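Local coordinates for DNA photolyase (Agrobacterium tumefaciens, PDB 4U63), which repairs cyclobutane pyrimidine dimers in ultraviolet-damaged DNA with the energy of light, using a flavin (FAD) and a methenyltetrahydrofolate antenna chromophore, at residues I102-I107 with Q134-D139; A112-W117 with G140-S145; F251-A256 with K428-G433. All coordinates share one frame; numbering follows the deposited sequence.

Interaction 1: residues I102-I107 with Q134-D139; sequences ILRDLI and QKLRDD. With SO4 (sulfate ion), chain E.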
loop_
_atom_site.group_PDB
_atom_site.type_symbol
_atom_site.label_atom_id
_atom_site.label_comp_id
_atom_site.label_asym_id
_atom_site.label_seq_id
_atom_site.Cartn_x
_atom_site.Cartn_y
_atom_site.Cartn_z
ATOM N N ILE A 102 -26.645 -3.210 -8.324
ATOM C CA ILE A 102 -26.192 -4.609 -8.227
ATOM C C ILE A 102 -26.701 -5.266 -6.945
ATOM O O ILE A 102 -27.213 -6.391 -6.972
ATOM C CB ILE A 102 -24.653 -4.710 -8.321
ATOM C CG1 ILE A 102 -24.218 -4.461 -9.762
ATOM C CG2 ILE A 102 -24.144 -6.072 -7.856
ATOM C CD1 ILE A 102 -22.781 -4.030 -9.884
ATOM N N LEU A 103 -26.560 -4.563 -5.827
ATOM C CA LEU A 103 -27.000 -5.103 -4.542
ATOM C C LEU A 103 -28.516 -5.297 -4.500
ATOM O O LEU A 103 -28.988 -6.325 -4.037
ATOM C CB LEU A 103 -26.512 -4.232 -3.389
ATOM C CG LEU A 103 -25.000 -4.284 -3.136
ATOM C CD1 LEU A 103 -24.603 -3.208 -2.151
ATOM C CD2 LEU A 103 -24.540 -5.652 -2.628
ATOM N N ARG A 104 -29.272 -4.320 -4.999
ATOM C CA ARG A 104 -30.732 -4.451 -5.070
ATOM C C ARG A 104 -31.166 -5.633 -5.935
ATOM O O ARG A 104 -32.103 -6.350 -5.583
ATOM C CB ARG A 104 -31.369 -3.164 -5.585
ATOM C CG ARG A 104 -31.415 -2.056 -4.561
ATOM C CD ARG A 104 -32.032 -0.812 -5.171
ATOM N NE ARG A 104 -32.019 0.334 -4.262
ATOM C CZ ARG A 104 -32.870 0.517 -3.247
ATOM N NH1 ARG A 104 -33.823 -0.375 -2.977
ATOM N NH2 ARG A 104 -32.765 1.610 -2.489
ATOM N N ASP A 105 -30.483 -5.829 -7.062
ATOM C CA ASP A 105 -30.768 -6.958 -7.939
ATOM C C ASP A 105 -30.450 -8.295 -7.251
ATOM O O ASP A 105 -31.242 -9.232 -7.343
ATOM C CB ASP A 105 -30.009 -6.828 -9.262
ATOM C CG ASP A 105 -30.560 -5.719 -10.159
ATOM O OD1 ASP A 105 -31.477 -4.963 -9.742
ATOM O OD2 ASP A 105 -30.066 -5.600 -11.300
ATOM N N LEU A 106 -29.311 -8.378 -6.560
ATOM C CA LEU A 106 -28.965 -9.590 -5.782
ATOM C C LEU A 106 -29.973 -9.864 -4.670
ATOM O O LEU A 106 -30.370 -11.005 -4.450
ATOM C CB LEU A 106 -27.562 -9.493 -5.174
ATOM C CG LEU A 106 -26.396 -9.742 -6.124
ATOM C CD1 LEU A 106 -25.082 -9.372 -5.452
ATOM C CD2 LEU A 106 -26.361 -11.194 -6.584
ATOM N N ILE A 107 -30.373 -8.807 -3.975
ATOM C CA ILE A 107 -31.371 -8.893 -2.909
ATOM C C ILE A 107 -32.694 -9.431 -3.451
ATOM O O ILE A 107 -33.267 -10.367 -2.888
ATOM C CB ILE A 107 -31.556 -7.515 -2.226
ATOM C CG1 ILE A 107 -30.338 -7.197 -1.359
ATOM C CG2 ILE A 107 -32.811 -7.466 -1.364
ATOM C CD1 ILE A 107 -30.149 -5.727 -1.077
ATOM N N GLN A 134 -27.635 4.145 4.051
ATOM C CA GLN A 134 -28.883 4.857 4.319
ATOM C C GLN A 134 -29.977 4.511 3.300
ATOM O O GLN A 134 -31.135 4.337 3.675
ATOM C CB GLN A 134 -28.656 6.374 4.347
ATOM C CG GLN A 134 -29.875 7.180 4.785
ATOM C CD GLN A 134 -30.332 6.821 6.186
ATOM O OE1 GLN A 134 -29.564 6.925 7.138
ATOM N NE2 GLN A 134 -31.581 6.397 6.319
ATOM N N LYS A 135 -29.618 4.434 2.023
ATOM C CA LYS A 135 -30.597 4.100 0.977
ATOM C C LYS A 135 -31.168 2.703 1.170
ATOM O O LYS A 135 -32.369 2.509 1.045
ATOM C CB LYS A 135 -29.982 4.202 -0.420
ATOM C CG LYS A 135 -29.836 5.629 -0.924
ATOM C CD LYS A 135 -29.115 5.651 -2.257
ATOM C CE LYS A 135 -28.641 7.046 -2.627
ATOM N NZ LYS A 135 -29.744 7.943 -3.062
ATOM N N LEU A 136 -30.307 1.737 1.477
ATOM C CA LEU A 136 -30.760 0.370 1.687
ATOM C C LEU A 136 -31.612 0.257 2.955
ATOM O O LEU A 136 -32.656 -0.405 2.940
ATOM C CB LEU A 136 -29.570 -0.600 1.722
ATOM C CG LEU A 136 -28.784 -0.744 0.403
ATOM C CD1 LEU A 136 -27.652 -1.746 0.568
ATOM C CD2 LEU A 136 -29.678 -1.157 -0.760
ATOM N N ARG A 137 -31.177 0.903 4.036
ATOM C CA ARG A 137 -31.942 0.905 5.290
ATOM C C ARG A 137 -33.309 1.560 5.130
ATOM O O ARG A 137 -34.288 1.095 5.714
ATOM C CB ARG A 137 -31.159 1.569 6.415
ATOM C CG ARG A 137 -30.033 0.702 6.951
ATOM C CD ARG A 137 -29.198 1.455 7.965
ATOM N NE ARG A 137 -28.263 0.569 8.665
ATOM C CZ ARG A 137 -27.294 0.981 9.485
ATOM N NH1 ARG A 137 -27.101 2.280 9.723
ATOM N NH2 ARG A 137 -26.504 0.088 10.070
ATOM N N ASP A 138 -33.371 2.623 4.332
ATOM C CA ASP A 138 -34.631 3.300 4.029
ATOM C C ASP A 138 -35.636 2.372 3.329
ATOM O O ASP A 138 -36.822 2.570 3.444
ATOM C CB ASP A 138 -34.394 4.560 3.173
ATOM C CG ASP A 138 -33.818 5.738 3.979
ATOM O OD1 ASP A 138 -33.774 5.661 5.225
ATOM O OD2 ASP A 138 -33.405 6.749 3.358
ATOM N N ASP A 139 -35.147 1.357 2.613
ATOM C CA ASP A 139 -36.035 0.359 2.000
ATOM C C ASP A 139 -36.175 -0.917 2.843
ATOM O O ASP A 139 -36.610 -1.949 2.344
ATOM C CB ASP A 139 -35.569 0.037 0.569
ATOM C CG ASP A 139 -36.055 1.070 -0.452
ATOM O OD1 ASP A 139 -37.183 1.570 -0.328
ATOM O OD2 ASP A 139 -35.281 1.370 -1.384
HETATM S S SO4 E . -22.993 -0.111 11.305
HETATM O O1 SO4 E . -24.173 0.727 11.590
HETATM O O2 SO4 E . -23.355 -1.537 11.249
HETATM O O3 SO4 E . -22.441 0.324 10.006
HETATM O O4 SO4 E . -21.992 0.070 12.377
#
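Arg104 reaches across from helix 99-110 to Asp139, just past the end of helix 123-138, and makes a salt bridge. The end of its guanidinium grips a single carboxylate oxygen: NH1 and NH2 of Arg104 each donate to OD2 of Asp139 at 2.8 Å. Two nearly parallel N-H groups sharing one acceptor cannot both point straight at it, which explains the bent N-H...O angles of about 135°. The guanidinium and carboxylate planes stand 77° apart, so this is not the flat, two-oxygen form of the bridge. Arginine suits the place because its chain, extended from CG to NE, spans the gap between helices and still carries apolar carbon along the way. That carbon meets the leucine beside it, with CG of Arg104 lying 4.3 Å from CD2 of Leu136, a methyl that also sits over one face of the guanidinium. Deeper in, CD1 of Leu103 meets CD1 of Leu136, also at 4.3 Å, joining two buried branched side chains at the edge of the core.

In the second shell, Glu100 forms a salt bridge with NE of Arg104, so the guanidinium has acidic partners at both NE and its far end, which should limit its rotation. Leu103 also packs on Ile28 and Trp30 of strand 27-31, while Leu136 rests on Leu141. On the flank of helix 123-138, NE2 of Gln134 holds OD1 of Asp138, and Arg137 gives its NH2 to a sulfate O1 at 2.9 Å in a nearly straight bond.

The helix segments run broadly parallel, 31° apart with axes 12.0 Å from each other at closest. Such neighbouring parallel helices laid on one face of a parallel sheet are characteristic of the Rossmann-like alpha/beta domain of photolyases.

Interaction 2: residues A112-W117 with G140-S145; sequences ADTVVW and GLTVRS. With SO4 (sulfate ion), chain E.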
loop_
_atom_site.group_PDB
_atom_site.type_symbol
_atom_site.label_atom_id
_atom_site.label_comp_id
_atom_site.label_asym_id
_atom_site.label_seq_id
_atom_site.Cartn_x
_atom_site.Cartn_y
_atom_site.Cartn_z
ATOM N N ALA A 112 -32.372 -12.090 0.074
ATOM C CA ALA A 112 -31.521 -11.724 1.210
ATOM C C ALA A 112 -32.153 -10.598 2.010
ATOM O O ALA A 112 -32.770 -9.701 1.441
ATOM C CB ALA A 112 -30.138 -11.303 0.732
ATOM N N ASP A 113 -32.016 -10.651 3.330
ATOM C CA ASP A 113 -32.540 -9.585 4.188
ATOM C C ASP A 113 -31.429 -8.714 4.783
ATOM O O ASP A 113 -31.716 -7.753 5.487
ATOM C CB ASP A 113 -33.442 -10.157 5.296
ATOM C CG ASP A 113 -32.687 -10.987 6.321
ATOM O OD1 ASP A 113 -31.441 -11.100 6.228
ATOM O OD2 ASP A 113 -33.363 -11.533 7.228
ATOM N N THR A 114 -30.169 -9.056 4.493
ATOM C CA THR A 114 -29.027 -8.387 5.086
ATOM C C THR A 114 -27.884 -8.251 4.090
ATOM O O THR A 114 -27.629 -9.160 3.284
ATOM C CB THR A 114 -28.532 -9.163 6.342
ATOM O OG1 THR A 114 -29.601 -9.283 7.284
ATOM C CG2 THR A 114 -27.343 -8.473 7.026
ATOM N N VAL A 115 -27.207 -7.106 4.151
ATOM C CA VAL A 115 -25.947 -6.906 3.464
ATOM C C VAL A 115 -24.925 -6.546 4.528
ATOM O O VAL A 115 -25.178 -5.678 5.358
ATOM C CB VAL A 115 -25.990 -5.770 2.427
ATOM C CG1 VAL A 115 -24.639 -5.656 1.721
ATOM C CG2 VAL A 115 -27.105 -5.999 1.414
ATOM N N VAL A 116 -23.781 -7.227 4.501
ATOM C CA VAL A 116 -22.675 -6.890 5.371
ATOM C C VAL A 116 -21.425 -6.549 4.574
ATOM O O VAL A 116 -21.226 -7.030 3.447
ATOM C CB VAL A 116 -22.346 -8.024 6.371
ATOM C CG1 VAL A 116 -23.533 -8.276 7.290
ATOM C CG2 VAL A 116 -21.929 -9.305 5.648
ATOM N N TRP A 117 -20.592 -5.712 5.171
ATOM C CA TRP A 117 -19.277 -5.423 4.645
ATOM C C TRP A 117 -18.317 -4.985 5.742
ATOM O O TRP A 117 -18.723 -4.605 6.837
ATOM C CB TRP A 117 -19.336 -4.359 3.533
ATOM C CG TRP A 117 -19.882 -2.971 3.906
ATOM C CD1 TRP A 117 -19.282 -2.028 4.710
ATOM C CD2 TRP A 117 -21.097 -2.371 3.432
ATOM N NE1 TRP A 117 -20.066 -0.892 4.774
ATOM C CE2 TRP A 117 -21.183 -1.079 4.002
ATOM C CE3 TRP A 117 -22.131 -2.807 2.590
ATOM C CZ2 TRP A 117 -22.262 -0.216 3.752
ATOM C CZ3 TRP A 117 -23.200 -1.951 2.340
ATOM C CH2 TRP A 117 -23.257 -0.666 2.922
ATOM N N GLY A 140 -35.833 -0.829 4.125
ATOM C CA GLY A 140 -36.095 -1.893 5.067
ATOM C C GLY A 140 -35.132 -3.052 5.018
ATOM O O GLY A 140 -35.483 -4.148 5.421
ATOM N N LEU A 141 -33.921 -2.812 4.526
ATOM C CA LEU A 141 -32.867 -3.832 4.527
ATOM C C LEU A 141 -31.951 -3.618 5.718
ATOM O O LEU A 141 -31.729 -2.486 6.145
ATOM C CB LEU A 141 -32.072 -3.785 3.222
ATOM C CG LEU A 141 -32.937 -4.228 2.036
ATOM C CD1 LEU A 141 -32.563 -3.515 0.749
ATOM C CD2 LEU A 141 -32.865 -5.742 1.888
ATOM N N THR A 142 -31.434 -4.716 6.262
ATOM C CA THR A 142 -30.445 -4.648 7.322
ATOM C C THR A 142 -29.067 -4.510 6.684
ATOM O O THR A 142 -28.711 -5.269 5.785
ATOM C CB THR A 142 -30.505 -5.895 8.221
ATOM O OG1 THR A 142 -31.785 -5.945 8.859
ATOM C CG2 THR A 142 -29.417 -5.863 9.290
ATOM N N VAL A 143 -28.304 -3.527 7.148
ATOM C CA VAL A 143 -26.958 -3.296 6.676
ATOM C C VAL A 143 -26.068 -3.161 7.890
ATOM O O VAL A 143 -26.364 -2.379 8.787
ATOM C CB VAL A 143 -26.839 -2.020 5.844
ATOM C CG1 VAL A 143 -25.409 -1.862 5.341
ATOM C CG2 VAL A 143 -27.832 -2.039 4.681
ATOM N N ARG A 144 -24.983 -3.931 7.918
ATOM C CA ARG A 144 -24.039 -3.894 9.028
ATOM C C ARG A 144 -22.612 -3.838 8.496
ATOM O O ARG A 144 -22.256 -4.583 7.578
ATOM C CB ARG A 144 -24.227 -5.117 9.926
ATOM C CG ARG A 144 -25.649 -5.281 10.460
ATOM C CD ARG A 144 -25.868 -6.657 11.040
ATOM N NE ARG A 144 -25.004 -6.893 12.193
ATOM C CZ ARG A 144 -24.711 -8.095 12.698
ATOM N NH1 ARG A 144 -25.209 -9.207 12.154
ATOM N NH2 ARG A 144 -23.906 -8.187 13.755
ATOM N N SER A 145 -21.802 -2.956 9.083
ATOM C CA SER A 145 -20.393 -2.782 8.706
ATOM C C SER A 145 -19.485 -3.081 9.888
ATOM O O SER A 145 -19.884 -2.899 11.041
ATOM C CB SER A 145 -20.131 -1.373 8.199
ATOM O OG SER A 145 -20.195 -0.428 9.248
HETATM S S SO4 E . -22.993 -0.111 11.305
HETATM O O1 SO4 E . -24.173 0.727 11.590
HETATM O O2 SO4 E . -23.355 -1.537 11.249
HETATM O O3 SO4 E . -22.441 0.324 10.006
HETATM O O4 SO4 E . -21.992 0.070 12.377
HETATM O O HOH W 1 -34.369 -6.876 5.290
#
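Backbone bonds zigzag between Asp113, Thr142, Val115, Arg144 and Trp117, in that order, across two parallel strands. Thr142 N donates to Asp113 O and Val115 N to Thr142 O, the latter at 2.9 Å; Arg144 N then binds Val115 O, and Trp117 N binds Arg144 O. CA-H...O contacts accompany them, such as Val143 CA to Val115 O at 3.3 Å. A water extends the joint beyond the strands by donating to both Asp113 O and Gly140 O. The positive phi of Gly140, easily adopted by a residue without CB, completes a Schellman motif ending helix 123-138.

Side-chain contacts differ on the two faces. CG1 of Val143 lies over the six-membered ring of Trp117, 3.9 Å from its centroid, a CH-pi contact. The indole reaches that methyl because its CG stands between backbone N and carbonyl carbon (chi1 61°), turning the ring across toward the neighbouring strand. Ser145, small enough to sit close to the indole, brings CB to 3.5 Å from Trp117 NE1. On the other face, Thr114 and Thr142 lie side by side, as do Val116 and Arg144; the beta-branched Thr114, Thr142 and Val116 suit the extended backbone.

Among polar groups, Asp113 OD1 accepts from Thr114 OG1 and from His49. Ser145 N binds the sulfate O2 at 3.0 Å, and the sulfate also contacts Lys133, Arg137 and Arg119.

Helix 123-138 covers the Val143 and Trp117 face and links the strands in a beta-alpha-beta crossover; helix 41-49 lies against the Thr114 and Val116 face. Strand 142-146 is outermost in the five-stranded sheet, whereas strand 114-118 also pairs with strand 27-31.

Interaction 3: residues F251-A256 with K428-G433; sequences FPAKPA and KFDGDG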
loop_
_atom_site.group_PDB
_atom_site.type_symbol
_atom_site.label_atom_id
_atom_site.label_comp_id
_atom_site.label_asym_id
_atom_site.label_seq_id
_atom_site.Cartn_x
_atom_site.Cartn_y
_atom_site.Cartn_z
ATOM N N PHE A 251 18.765 -0.697 5.225
ATOM C CA PHE A 251 19.729 -1.039 4.191
ATOM C C PHE A 251 19.052 -1.800 3.047
ATOM O O PHE A 251 18.735 -2.983 3.198
ATOM C CB PHE A 251 20.857 -1.855 4.825
ATOM C CG PHE A 251 21.552 -1.127 5.943
ATOM C CD1 PHE A 251 22.521 -0.169 5.668
ATOM C CD2 PHE A 251 21.224 -1.376 7.271
ATOM C CE1 PHE A 251 23.157 0.518 6.690
ATOM C CE2 PHE A 251 21.860 -0.690 8.295
ATOM C CZ PHE A 251 22.826 0.255 8.003
ATOM N N PRO A 252 18.830 -1.128 1.892
ATOM C CA PRO A 252 18.017 -1.731 0.836
ATOM C C PRO A 252 18.556 -3.004 0.204
ATOM O O PRO A 252 17.774 -3.755 -0.358
ATOM C CB PRO A 252 17.913 -0.614 -0.223
ATOM C CG PRO A 252 19.060 0.266 0.041
ATOM C CD PRO A 252 19.250 0.236 1.524
ATOM N N ALA A 253 19.859 -3.237 0.286
ATOM C CA ALA A 253 20.442 -4.483 -0.237
ATOM C C ALA A 253 19.998 -5.684 0.585
ATOM O O ALA A 253 20.008 -6.816 0.094
ATOM C CB ALA A 253 21.960 -4.390 -0.257
ATOM N N LYS A 254 19.618 -5.443 1.837
ATOM C CA LYS A 254 19.251 -6.530 2.745
ATOM C C LYS A 254 17.776 -6.853 2.668
ATOM O O LYS A 254 16.946 -5.945 2.751
ATOM C CB LYS A 254 19.618 -6.162 4.171
ATOM C CG LYS A 254 21.101 -5.911 4.327
ATOM C CD LYS A 254 21.495 -5.598 5.755
ATOM C CE LYS A 254 23.003 -5.416 5.837
ATOM N NZ LYS A 254 23.421 -4.787 7.114
ATOM N N PRO A 255 17.427 -8.147 2.510
ATOM C CA PRO A 255 16.020 -8.542 2.533
ATOM C C PRO A 255 15.501 -8.632 3.976
ATOM O O PRO A 255 15.118 -9.694 4.437
ATOM C CB PRO A 255 16.037 -9.904 1.832
ATOM C CG PRO A 255 17.369 -10.470 2.163
ATOM C CD PRO A 255 18.316 -9.301 2.250
ATOM N N ALA A 256 15.458 -7.494 4.668
ATOM C CA ALA A 256 15.220 -7.484 6.115
ATOM C C ALA A 256 13.804 -7.105 6.552
ATOM O O ALA A 256 13.520 -7.120 7.755
ATOM C CB ALA A 256 16.232 -6.561 6.774
ATOM N N LYS A 428 25.858 5.790 2.455
ATOM C CA LYS A 428 25.512 5.528 3.857
ATOM C C LYS A 428 24.713 4.227 4.023
ATOM O O LYS A 428 25.033 3.400 4.884
ATOM C CB LYS A 428 24.702 6.696 4.425
ATOM C CG LYS A 428 24.333 6.575 5.897
ATOM C CD LYS A 428 23.576 7.809 6.370
ATOM C CE LYS A 428 23.268 7.737 7.856
ATOM N NZ LYS A 428 22.478 8.914 8.308
ATOM N N PHE A 429 23.675 4.068 3.201
ATOM C CA PHE A 429 22.736 2.946 3.323
ATOM C C PHE A 429 23.011 1.772 2.362
ATOM O O PHE A 429 22.382 0.728 2.495
ATOM C CB PHE A 429 21.292 3.459 3.170
ATOM C CG PHE A 429 20.863 4.399 4.276
ATOM C CD1 PHE A 429 20.698 3.931 5.574
ATOM C CD2 PHE A 429 20.636 5.752 4.023
ATOM C CE1 PHE A 429 20.309 4.789 6.598
ATOM C CE2 PHE A 429 20.244 6.613 5.044
ATOM C CZ PHE A 429 20.080 6.131 6.331
ATOM N N ASP A 430 23.942 1.951 1.417
ATOM C CA ASP A 430 24.331 0.906 0.461
ATOM C C ASP A 430 25.844 0.983 0.164
ATOM O O ASP A 430 26.277 1.041 -0.995
ATOM C CB ASP A 430 23.492 1.056 -0.821
ATOM C CG ASP A 430 23.655 -0.111 -1.784
ATOM O OD1 ASP A 430 23.672 -1.274 -1.334
ATOM O OD2 ASP A 430 23.739 0.139 -3.010
ATOM N N GLY A 431 26.645 0.955 1.229
ATOM C CA GLY A 431 28.085 1.219 1.145
ATOM C C GLY A 431 28.856 0.370 0.153
ATOM O O GLY A 431 29.701 0.881 -0.580
ATOM N N ASP A 432 28.564 -0.926 0.124
ATOM C CA ASP A 432 29.235 -1.837 -0.806
ATOM C C ASP A 432 28.641 -1.794 -2.211
ATOM O O ASP A 432 29.225 -2.358 -3.130
ATOM C CB ASP A 432 29.227 -3.273 -0.262
ATOM C CG ASP A 432 30.051 -3.419 1.013
ATOM O OD1 ASP A 432 30.904 -2.548 1.296
ATOM O OD2 ASP A 432 29.844 -4.413 1.735
ATOM N N GLY A 433 27.491 -1.132 -2.372
ATOM C CA GLY A 433 26.857 -0.953 -3.671
ATOM C C GLY A 433 26.032 -2.137 -4.157
ATOM O O GLY A 433 25.659 -2.188 -5.332
HETATM O O HOH W 2 22.153 -1.493 1.117
#
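Phe251 and Phe429 approach backbone to backbone, their CA atoms 5.1 Å apart, where a type I turn from Phe251 to Lys254 faces the last residues of helix 422-429 and the type I turn from Asp430 to Gly433 that follows. The focus is the carbonyl of Phe429. Its oxygen lies at the ring edge of Phe251, 3.3 Å from CD1, and equally close to CD of Pro252, so weakly polarised C-H groups line part of its surroundings. The Phe251 ring is brought there by a CG anti to its own carbonyl carbon (chi1 -58°). Apolar packing is looser: CD of Pro252 lies 4.2 Å from CB of Phe429, and CE1 of Phe251 is 4.4 Å from CD1 of Phe429. Proline, with its preset phi, suits the second position of the type I turn.

A water bridges the segments with three bonds. It accepts from Ala253 N and donates to OD1 of Asp430 and, at 2.6 Å, to Phe429 O. The methyl of Ala253 is small enough to sit beside that carboxylate, 3.7 Å from OD1.

Asp430 is buried, and its two oxygens also receive Tyr435 N and Val436 N at the start of helix 434-439. This water-mediated joint between a loop and the turn linking helices 422-429 and 434-439 belongs to the helical FAD-binding part of a photolyase, with the Pro252 side chain about 10 Å from the bound FAD.

In the fold
Interactions 1 and 2 form one continuous piece of the alpha/beta domain, their centres about 8 Å apart. Arg137 NH2, on helix 123-138, reaches Val143 O at 2.8 Å, and CG2 of Ile107 packs on CD2 of Leu141, so the helix pair and the strand pair share apolar and polar seams. One sulfate, probably from the crystallisation liquor, touches both. Their segments alternate along the chain, as expected where successive helices and strands interleave. Interaction 3 lies on the opposite side of the chain's centre, with its centre about 53 Å from interaction 1 and about 50 Å from interaction 2. Of the three, it is associated with the helical, flavin-binding part, though it stands back from the FAD itself.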